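PDB 5J3U: protein Kinase A from Toxoplasma gondii, which binds cAMP through two cyclic nucleotide-binding domains and probably inhibits the protein kinase A catalytic subunit. Local coordinates for residues 92-96 / 116-120. Sequence-based numbering, arbitrary orientation. Where two conformers were deposited one is given.
Sequences ALLYN and RDTFN. With CMP (adenosine-3',5'-cyclic-monophosphate), chain C.
In the first cyclic nucleotide-binding domain, the short helix of the phosphate-binding cassette rests on the start of helix 116-138 through Leu93, Phe119 and Arg116. Leu93 is buried and touches both Phe119 and Arg116. Its CB lies obliquely to the Phe119 ring, 3.8 Å from CD2. Its CD2 meets CG of the same ring at 3.9 Å. The other methyl, CD1, sits over one face of the Arg116 guanidinium, 3.8 Å from NH2. Leu94 starts away from the helix, but its CD2 returns to the ring edge, in plane, 3.9 Å from CZ of Phe119. The ring reaches Leu93 and Leu94 because CG of Phe119 is anti to the backbone N (chi1 180°). Leu58 and Leu21 pack around this apolar patch.

Arg116 forms the polar side. Its chain bends at chi3 (-75°), and NH2 donates to Ala92 O at 3.0 Å, from above the carbonyl plane. In one of two modelled conformers of Asn96, which follows the helix with positive phi, OD1 accepts a weak, bent bond of 2.7 Å from NH1 of Arg116, so this link is doubtful as a constant feature. Gly55 O also accepts from NH2, and NE forms a salt bridge with Glu56, so NH2 has two acceptors and NE is held as well. Lys124 NZ, one turn beyond Asn120, bonds to the carbonyls of Leu93 and Leu94.

Ala92 links this packing to the ligand: its N donates to O2P of cAMP at 3.0 Å. The arrangement is that of a cAMP-bound phosphate-binding cassette packed against the helix that follows the beta barrel.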
loop_
_atom_site.group_PDB
_atom_site.type_symbol
_atom_site.label_atom_id
_atom_site.label_comp_id
_atom_site.label_asym_id
_atom_site.label_seq_id
_atom_site.Cartn_x
_atom_site.Cartn_y
_atom_site.Cartn_z
ATOM N N ALA A 92 -5.432 5.112 16.984
ATOM C CA ALA A 92 -5.868 6.089 17.981
ATOM C C ALA A 92 -6.085 7.474 17.381
ATOM O O ALA A 92 -6.948 8.244 17.824
ATOM C CB ALA A 92 -4.858 6.158 19.093
ATOM N N LEU A 93 -5.303 7.778 16.353
ATOM C CA LEU A 93 -5.430 9.062 15.631
ATOM C C LEU A 93 -6.583 8.984 14.615
ATOM O O LEU A 93 -7.370 9.928 14.466
ATOM C CB LEU A 93 -4.103 9.401 14.946
ATOM C CG LEU A 93 -3.093 10.186 15.815
ATOM C CD1 LEU A 93 -2.871 9.524 17.166
ATOM C CD2 LEU A 93 -1.774 10.411 15.040
ATOM N N LEU A 94 -6.683 7.878 13.893
ATOM C CA LEU A 94 -7.782 7.770 12.884
ATOM C C LEU A 94 -9.161 7.766 13.522
ATOM O O LEU A 94 -10.075 8.396 13.010
ATOM C CB LEU A 94 -7.659 6.529 12.030
ATOM C CG LEU A 94 -6.713 6.519 10.861
ATOM C CD1 LEU A 94 -6.604 5.085 10.353
ATOM C CD2 LEU A 94 -7.184 7.462 9.745
ATOM N N TYR A 95 -9.305 7.086 14.657
ATOM C CA TYR A 95 -10.631 6.867 15.252
ATOM C C TYR A 95 -10.858 7.570 16.591
ATOM O O TYR A 95 -11.923 7.417 17.173
ATOM C CB TYR A 95 -10.890 5.348 15.345
ATOM C CG TYR A 95 -10.725 4.661 14.003
ATOM C CD1 TYR A 95 -11.572 4.959 12.932
ATOM C CD2 TYR A 95 -9.706 3.763 13.784
ATOM C CE1 TYR A 95 -11.406 4.369 11.692
ATOM C CE2 TYR A 95 -9.534 3.177 12.546
ATOM C CZ TYR A 95 -10.391 3.474 11.515
ATOM O OH TYR A 95 -10.179 2.866 10.311
ATOM N N ASN A 96 -9.884 8.349 17.082
ATOM C CA ASN A 96 -10.016 9.074 18.351
ATOM C C ASN A 96 -10.339 8.143 19.533
ATOM O O ASN A 96 -11.243 8.377 20.336
ATOM C CB ASN A 96 -11.010 10.233 18.196
ATOM C CG ASN A 96 -10.467 11.318 17.295
ATOM O OD1 ASN A 96 -9.261 11.521 17.234
ATOM N ND2 ASN A 96 -11.345 12.003 16.586
ATOM N N ARG A 116 -0.353 14.218 16.494
ATOM C CA ARG A 116 -1.776 14.198 16.203
ATOM C C ARG A 116 -2.261 15.468 15.489
ATOM O O ARG A 116 -3.104 15.385 14.583
ATOM C CB ARG A 116 -2.571 13.995 17.502
ATOM C CG ARG A 116 -4.066 14.133 17.337
ATOM C CD ARG A 116 -4.789 14.018 18.660
ATOM N NE ARG A 116 -4.863 12.646 19.144
ATOM C CZ ARG A 116 -5.774 11.732 18.784
ATOM N NH1 ARG A 116 -6.696 12.000 17.859
ATOM N NH2 ARG A 116 -5.756 10.511 19.353
ATOM N N ASP A 117 -1.760 16.641 15.900
ATOM C CA ASP A 117 -2.238 17.876 15.290
ATOM C C ASP A 117 -1.874 17.946 13.796
ATOM O O ASP A 117 -2.717 18.288 12.945
ATOM C CB ASP A 117 -1.773 19.131 16.047
ATOM C CG ASP A 117 -2.475 19.301 17.420
ATOM O OD1 ASP A 117 -3.573 18.726 17.666
ATOM O OD2 ASP A 117 -1.908 20.041 18.252
ATOM N N THR A 118 -0.659 17.567 13.467
ATOM C CA THR A 118 -0.220 17.601 12.060
ATOM C C THR A 118 -0.966 16.520 11.267
ATOM O O THR A 118 -1.421 16.766 10.168
ATOM C CB THR A 118 1.303 17.458 11.934
ATOM O OG1 THR A 118 1.909 18.530 12.680
ATOM C CG2 THR A 118 1.758 17.525 10.467
ATOM N N PHE A 119 -1.084 15.349 11.859
ATOM C CA PHE A 119 -1.887 14.299 11.239
ATOM C C PHE A 119 -3.324 14.759 10.933
ATOM O O PHE A 119 -3.833 14.584 9.806
ATOM C CB PHE A 119 -1.873 13.057 12.099
ATOM C CG PHE A 119 -2.682 11.946 11.522
ATOM C CD1 PHE A 119 -2.148 11.149 10.506
ATOM C CD2 PHE A 119 -3.963 11.710 11.972
ATOM C CE1 PHE A 119 -2.893 10.090 9.967
ATOM C CE2 PHE A 119 -4.727 10.670 11.415
ATOM C CZ PHE A 119 -4.178 9.878 10.434
ATOM N N ASN A 120 -3.965 15.371 11.916
ATOM C CA ASN A 120 -5.308 15.918 11.729
ATOM C C ASN A 120 -5.394 16.960 10.687
ATOM O O ASN A 120 -6.302 16.926 9.878
ATOM C CB ASN A 120 -5.924 16.465 13.044
ATOM C CG ASN A 120 -6.359 15.357 13.974
ATOM O OD1 ASN A 120 -6.402 14.178 13.586
ATOM N ND2 ASN A 120 -6.643 15.710 15.214
HETATM P P CMP C . -3.034 2.271 18.045
HETATM O O1P CMP C . -4.316 1.606 18.625
HETATM O O2P CMP C . -3.028 3.776 18.053
HETATM O "O5'" CMP C . -1.883 1.713 19.021
HETATM C "C5'" CMP C . -1.640 0.305 18.988
HETATM C "C4'" CMP C . -1.291 -0.083 17.568
HETATM O "O4'" CMP C . -0.944 -1.417 17.346
HETATM C "C3'" CMP C . -2.414 0.221 16.616
HETATM O "O3'" CMP C . -2.631 1.633 16.614
HETATM C "C2'" CMP C . -1.837 -0.423 15.392
HETATM O "O2'" CMP C . -0.964 0.455 14.706
HETATM C "C1'" CMP C . -1.063 -1.619 15.941
HETATM N N9 CMP C . -1.748 -2.909 15.690
HETATM C C8 CMP C . -1.235 -3.910 14.904
HETATM N N7 CMP C . -2.123 -4.948 14.839
HETATM C C5 CMP C . -3.190 -4.606 15.524
HETATM C C6 CMP C . -4.481 -5.271 15.821
HETATM N N6 CMP C . -4.756 -6.509 15.343
HETATM N N1 CMP C . -5.337 -4.589 16.580
HETATM C C2 CMP C . -5.120 -3.331 17.062
HETATM N N3 CMP C . -3.955 -2.668 16.848
HETATM C C4 CMP C . -2.970 -3.257 16.102
#